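Local coordinates for protein Rab3 interacting molecule variant 2 (Drosophila melanogaster, PDB 4TS6) that probably acts as a presynaptic active-zone scaffold that supports synaptic vesicle release, here represented by its C2A domain, at residues 7-19 / 120-132. Numbering follows the deposited sequence.
Sequences PIEGRLQLKLGYD and HILDDEAEWYQLQ
Leu12 and Tyr129 trade backbone hydrogen bonds, Tyr129 N to Leu12 O at 2.8 Å and Leu12 N to Tyr129 O at 2.9 Å, and Leu14 and Glu127, the next hydrogen-bonded pair, repeat the exchange. These four bonds join the first and last strands of the C2 beta-sandwich, 11-19 and 123-130, as antiparallel neighbours, the latter at the sheet's edge and the former also bonded to strand 24-33. Leu131 N extends the ladder to Gly10 O. At the other end Asp124 N reaches Leu16 O at 2.7 Å, from above the carbonyl plane, and Tyr18 N makes only a weak bond to Leu122 O. The phenol of Tyr129 takes the NE2 hydrogen of His120, and water 1 ties the same OH to Leu14 O. Tyr129 OH lies in the imidazole plane beside NE2, and Leu122 N, bonded to ND1, lies in it too, so the two bonds together resist rotation of the ring; Leu16 CD1 sits over the centre of one face. The Lys15 chain, kinked at chi3 (68°), crosses Asp124 at a slant, and its NZ makes a long salt bridge of 3.9 Å to Asp124 OD2.

On the outer face Gln13 lies over the indole of Trp128. With CG anti to the backbone N (chi1 -179°), its extended chain runs across the ring and stacks the amide plane 28° from it. Arg11 CG and CD pass by Trp128 CE3. The opposite face looks into the sandwich: Leu14 CD1 meets Tyr129 CD1 at 4.0 Å; the Leu14 side chain also touches Ile115 of the facing sheet, while Leu122 CD2 presses on Leu16 CB at 3.6 Å. Leu131 reaches Leu98 inside, and its CB meets Ile8 CG2. In the Gln13 stack, CB stands 3.6 Å from the centroid of the Trp128 six-membered ring, almost on its normal.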
loop_
_atom_site.group_PDB
_atom_site.type_symbol
_atom_site.label_atom_id
_atom_site.label_comp_id
_atom_site.label_asym_id
_atom_site.label_seq_id
_atom_site.Cartn_x
_atom_site.Cartn_y
_atom_site.Cartn_z
ATOM N N PRO A 7 7.901 13.760 -10.985
ATOM C CA PRO A 7 8.912 12.699 -11.098
ATOM C C PRO A 7 8.879 11.736 -9.902
ATOM O O PRO A 7 9.533 11.980 -8.886
ATOM C CB PRO A 7 10.234 13.478 -11.150
ATOM C CG PRO A 7 9.942 14.774 -10.458
ATOM C CD PRO A 7 8.498 15.086 -10.742
ATOM N N ILE A 8 8.121 10.650 -10.028
ATOM C CA ILE A 8 8.001 9.666 -8.949
ATOM C C ILE A 8 9.174 8.672 -8.939
ATOM O O ILE A 8 9.563 8.146 -9.986
ATOM C CB ILE A 8 6.644 8.909 -9.003
ATOM C CG1 ILE A 8 5.509 9.781 -8.447
ATOM C CG2 ILE A 8 6.694 7.630 -8.176
ATOM C CD1 ILE A 8 4.850 10.687 -9.457
ATOM N N GLU A 9 9.737 8.437 -7.752
ATOM C CA GLU A 9 10.834 7.485 -7.570
ATOM C C GLU A 9 10.699 6.707 -6.259
ATOM O O GLU A 9 10.052 7.169 -5.313
ATOM C CB GLU A 9 12.184 8.196 -7.625
ATOM C CG GLU A 9 12.206 9.552 -6.949
ATOM C CD GLU A 9 13.595 10.160 -6.920
ATOM O OE1 GLU A 9 13.787 11.245 -7.508
ATOM O OE2 GLU A 9 14.493 9.551 -6.301
ATOM N N GLY A 10 11.308 5.526 -6.206
ATOM C CA GLY A 10 11.173 4.667 -5.042
ATOM C C GLY A 10 10.318 3.443 -5.315
ATOM O O GLY A 10 9.643 3.351 -6.347
ATOM N N ARG A 11 10.330 2.499 -4.382
ATOM C CA ARG A 11 9.597 1.254 -4.561
ATOM C C ARG A 11 9.091 0.742 -3.221
ATOM O O ARG A 11 9.586 1.140 -2.156
ATOM C CB ARG A 11 10.487 0.210 -5.250
ATOM C CG ARG A 11 11.860 0.148 -4.670
ATOM C CD ARG A 11 12.773 -0.819 -5.422
ATOM N NE ARG A 11 14.075 -0.914 -4.761
ATOM C CZ ARG A 11 14.991 0.053 -4.769
ATOM N NH1 ARG A 11 14.751 1.196 -5.401
ATOM N NH2 ARG A 11 16.143 -0.117 -4.134
ATOM N N LEU A 12 8.100 -0.138 -3.283
ATOM C CA LEU A 12 7.377 -0.581 -2.109
ATOM C C LEU A 12 7.482 -2.097 -2.038
ATOM O O LEU A 12 7.455 -2.760 -3.073
ATOM C CB LEU A 12 5.914 -0.180 -2.259
ATOM C CG LEU A 12 4.921 -0.692 -1.226
ATOM C CD1 LEU A 12 5.133 0.026 0.091
ATOM C CD2 LEU A 12 3.506 -0.474 -1.725
ATOM N N GLN A 13 7.607 -2.647 -0.832
ATOM C CA GLN A 13 7.678 -4.107 -0.664
ATOM C C GLN A 13 6.378 -4.585 -0.041
ATOM O O GLN A 13 6.025 -4.156 1.056
ATOM C CB GLN A 13 8.853 -4.498 0.233
ATOM C CG GLN A 13 9.009 -6.017 0.423
ATOM C CD GLN A 13 10.244 -6.376 1.218
ATOM O OE1 GLN A 13 10.550 -5.748 2.229
ATOM N NE2 GLN A 13 10.968 -7.376 0.756
ATOM N N LEU A 14 5.660 -5.453 -0.746
ATOM C CA LEU A 14 4.320 -5.887 -0.333
ATOM C C LEU A 14 4.263 -7.401 -0.313
ATOM O O LEU A 14 4.906 -8.035 -1.135
ATOM C CB LEU A 14 3.280 -5.452 -1.366
ATOM C CG LEU A 14 2.848 -4.014 -1.570
ATOM C CD1 LEU A 14 1.884 -3.935 -2.736
ATOM C CD2 LEU A 14 2.186 -3.505 -0.317
ATOM N N LYS A 15 3.474 -7.971 0.601
ATOM C CA LYS A 15 3.137 -9.397 0.557
ATOM C C LYS A 15 1.630 -9.503 0.409
ATOM O O LYS A 15 0.889 -8.838 1.125
ATOM C CB LYS A 15 3.567 -10.120 1.836
ATOM C CG LYS A 15 5.051 -10.046 2.123
ATOM C CD LYS A 15 5.370 -10.477 3.549
ATOM C CE LYS A 15 5.114 -11.955 3.771
ATOM N NZ LYS A 15 5.222 -12.351 5.208
ATOM N N LEU A 16 1.175 -10.321 -0.532
ATOM C CA LEU A 16 -0.255 -10.533 -0.723
ATOM C C LEU A 16 -0.555 -12.010 -0.598
ATOM O O LEU A 16 0.050 -12.819 -1.297
ATOM C CB LEU A 16 -0.697 -10.051 -2.109
ATOM C CG LEU A 16 -0.537 -8.568 -2.434
ATOM C CD1 LEU A 16 -1.233 -8.270 -3.741
ATOM C CD2 LEU A 16 -1.102 -7.708 -1.318
ATOM N N GLY A 17 -1.466 -12.365 0.309
ATOM C CA GLY A 17 -1.886 -13.748 0.472
ATOM C C GLY A 17 -3.393 -13.849 0.376
ATOM O O GLY A 17 -4.104 -12.879 0.639
ATOM N N TYR A 18 -3.895 -15.008 -0.028
ATOM C CA TYR A 18 -5.328 -15.237 0.058
ATOM C C TYR A 18 -5.586 -16.537 0.789
ATOM O O TYR A 18 -5.056 -17.571 0.408
ATOM C CB TYR A 18 -6.002 -15.274 -1.325
ATOM C CG TYR A 18 -7.455 -15.659 -1.183
ATOM C CD1 TYR A 18 -8.397 -14.737 -0.743
ATOM C CD2 TYR A 18 -7.878 -16.952 -1.439
ATOM C CE1 TYR A 18 -9.723 -15.094 -0.578
ATOM C CE2 TYR A 18 -9.195 -17.316 -1.275
ATOM C CZ TYR A 18 -10.113 -16.384 -0.840
ATOM O OH TYR A 18 -11.432 -16.750 -0.675
ATOM N N ASP A 19 -6.402 -16.488 1.838
ATOM C CA ASP A 19 -6.719 -17.694 2.598
ATOM C C ASP A 19 -8.159 -18.159 2.363
ATOM O O ASP A 19 -9.109 -17.542 2.857
ATOM C CB ASP A 19 -6.472 -17.444 4.090
ATOM C CG ASP A 19 -6.778 -18.656 4.950
ATOM O OD1 ASP A 19 -6.988 -19.762 4.403
ATOM O OD2 ASP A 19 -6.802 -18.498 6.188
ATOM N N HIS A 120 -2.788 -12.018 -10.112
ATOM C CA HIS A 120 -1.798 -12.262 -9.056
ATOM C C HIS A 120 -1.923 -13.659 -8.424
ATOM O O HIS A 120 -3.021 -14.195 -8.307
ATOM C CB HIS A 120 -1.880 -11.177 -7.976
ATOM C CG HIS A 120 -0.592 -10.964 -7.243
ATOM N ND1 HIS A 120 -0.111 -11.852 -6.307
ATOM C CD2 HIS A 120 0.319 -9.961 -7.317
ATOM C CE1 HIS A 120 1.038 -11.406 -5.827
ATOM N NE2 HIS A 120 1.320 -10.261 -6.424
ATOM N N ILE A 121 -0.788 -14.233 -8.013
ATOM C CA ILE A 121 -0.734 -15.590 -7.460
ATOM C C ILE A 121 -1.189 -15.636 -6.001
ATOM O O ILE A 121 -1.767 -16.627 -5.557
ATOM C CB ILE A 121 0.694 -16.205 -7.593
ATOM C CG1 ILE A 121 0.714 -17.666 -7.126
ATOM C CG2 ILE A 121 1.726 -15.385 -6.836
ATOM C CD1 ILE A 121 2.102 -18.291 -7.060
ATOM N N LEU A 122 -0.907 -14.565 -5.262
ATOM C CA LEU A 122 -1.351 -14.419 -3.871
ATOM C C LEU A 122 -0.795 -15.490 -2.933
ATOM O O LEU A 122 -1.551 -16.186 -2.252
ATOM C CB LEU A 122 -2.882 -14.360 -3.790
ATOM C CG LEU A 122 -3.506 -13.234 -4.619
ATOM C CD1 LEU A 122 -5.009 -13.258 -4.512
ATOM C CD2 LEU A 122 -2.976 -11.877 -4.203
ATOM N N ASP A 123 0.531 -15.599 -2.880
ATOM C CA ASP A 123 1.190 -16.644 -2.095
ATOM C C ASP A 123 1.964 -16.102 -0.893
ATOM O O ASP A 123 2.794 -16.806 -0.318
ATOM C CB ASP A 123 2.137 -17.453 -2.985
ATOM C CG ASP A 123 3.114 -16.577 -3.756
ATOM O OD1 ASP A 123 3.154 -15.346 -3.522
ATOM O OD2 ASP A 123 3.851 -17.129 -4.601
ATOM N N ASP A 124 1.710 -14.845 -0.539
ATOM C CA ASP A 124 2.386 -14.200 0.589
ATOM C C ASP A 124 3.897 -14.064 0.420
ATOM O O ASP A 124 4.624 -13.898 1.396
ATOM C CB ASP A 124 2.033 -14.875 1.923
ATOM C CG ASP A 124 1.579 -13.872 2.978
ATOM O OD1 ASP A 124 0.945 -12.866 2.591
ATOM O OD2 ASP A 124 1.859 -14.074 4.182
ATOM N N GLU A 125 4.360 -14.133 -0.823
ATOM C CA GLU A 125 5.762 -13.879 -1.137
ATOM C C GLU A 125 5.941 -12.370 -1.070
ATOM O O GLU A 125 5.097 -11.638 -1.573
ATOM C CB GLU A 125 6.072 -14.388 -2.554
ATOM C CG GLU A 125 7.542 -14.337 -2.996
ATOM C CD GLU A 125 7.803 -15.082 -4.318
ATOM O OE1 GLU A 125 6.892 -15.152 -5.176
ATOM O OE2 GLU A 125 8.925 -15.602 -4.496
ATOM N N ALA A 126 7.021 -11.907 -0.438
ATOM C CA ALA A 126 7.376 -10.492 -0.485
ATOM C C ALA A 126 7.830 -10.146 -1.895
ATOM O O ALA A 126 8.636 -10.864 -2.479
ATOM C CB ALA A 126 8.461 -10.187 0.506
ATOM N N GLU A 127 7.290 -9.072 -2.454
ATOM C CA GLU A 127 7.660 -8.641 -3.798
ATOM C C GLU A 127 7.877 -7.133 -3.809
ATOM O O GLU A 127 7.322 -6.435 -2.979
ATOM C CB GLU A 127 6.551 -8.996 -4.786
ATOM C CG GLU A 127 6.312 -10.485 -4.965
ATOM C CD GLU A 127 5.316 -10.772 -6.078
ATOM O OE1 GLU A 127 4.855 -9.801 -6.722
ATOM O OE2 GLU A 127 5.000 -11.964 -6.307
ATOM N N TRP A 128 8.678 -6.637 -4.748
ATOM C CA TRP A 128 8.921 -5.206 -4.851
ATOM C C TRP A 128 8.212 -4.591 -6.047
ATOM O O TRP A 128 8.257 -5.128 -7.152
ATOM C CB TRP A 128 10.411 -4.927 -4.953
ATOM C CG TRP A 128 11.160 -5.200 -3.694
ATOM C CD1 TRP A 128 11.752 -6.382 -3.325
ATOM C CD2 TRP A 128 11.432 -4.269 -2.641
ATOM N NE1 TRP A 128 12.360 -6.237 -2.098
ATOM C CE2 TRP A 128 12.192 -4.945 -1.666
ATOM C CE3 TRP A 128 11.104 -2.922 -2.429
ATOM C CZ2 TRP A 128 12.616 -4.326 -0.489
ATOM C CZ3 TRP A 128 11.536 -2.304 -1.262
ATOM C CH2 TRP A 128 12.282 -3.005 -0.309
ATOM N N TYR A 129 7.563 -3.451 -5.821
ATOM C CA TYR A 129 6.819 -2.781 -6.875
ATOM C C TYR A 129 7.273 -1.342 -7.028
ATOM O O TYR A 129 7.374 -0.600 -6.044
ATOM C CB TYR A 129 5.333 -2.794 -6.537
ATOM C CG TYR A 129 4.751 -4.182 -6.449
ATOM C CD1 TYR A 129 4.796 -4.899 -5.266
ATOM C CD2 TYR A 129 4.156 -4.770 -7.549
ATOM C CE1 TYR A 129 4.261 -6.178 -5.184
ATOM C CE2 TYR A 129 3.616 -6.035 -7.477
ATOM C CZ TYR A 129 3.669 -6.733 -6.294
ATOM O OH TYR A 129 3.130 -7.994 -6.234
ATOM N N GLN A 130 7.518 -0.948 -8.270
ATOM C CA GLN A 130 7.969 0.400 -8.579
ATOM C C GLN A 130 6.824 1.364 -8.303
ATOM O O GLN A 130 5.702 1.124 -8.742
ATOM C CB GLN A 130 8.351 0.477 -10.055
ATOM C CG GLN A 130 9.195 1.667 -10.400
ATOM C CD GLN A 130 10.544 1.615 -9.712
ATOM O OE1 GLN A 130 11.125 0.540 -9.538
ATOM N NE2 GLN A 130 11.043 2.775 -9.302
ATOM N N LEU A 131 7.080 2.433 -7.558
ATOM C CA LEU A 131 6.021 3.420 -7.336
ATOM C C LEU A 131 5.743 4.118 -8.668
ATOM O O LEU A 131 6.672 4.389 -9.433
ATOM C CB LEU A 131 6.432 4.445 -6.276
ATOM C CG LEU A 131 6.449 3.972 -4.822
ATOM C CD1 LEU A 131 6.893 5.095 -3.892
ATOM C CD2 LEU A 131 5.084 3.496 -4.401
ATOM N N GLN A 132 4.470 4.373 -8.955
ATOM C CA GLN A 132 4.075 4.988 -10.222
ATOM C C GLN A 132 3.399 6.326 -9.967
ATOM O O GLN A 132 2.859 6.563 -8.884
ATOM C CB GLN A 132 3.115 4.071 -10.983
ATOM C CG GLN A 132 3.667 2.679 -11.252
ATOM C CD GLN A 132 4.599 2.640 -12.441
ATOM O OE1 GLN A 132 4.529 3.495 -13.320
ATOM N NE2 GLN A 132 5.475 1.642 -12.479
ATOM O OXT GLN A 132 3.370 7.197 -10.835
HETATM O O HOH W 1 3.117 -9.177 -3.575
HETATM O O HOH W 2 0.459 -10.682 3.595
#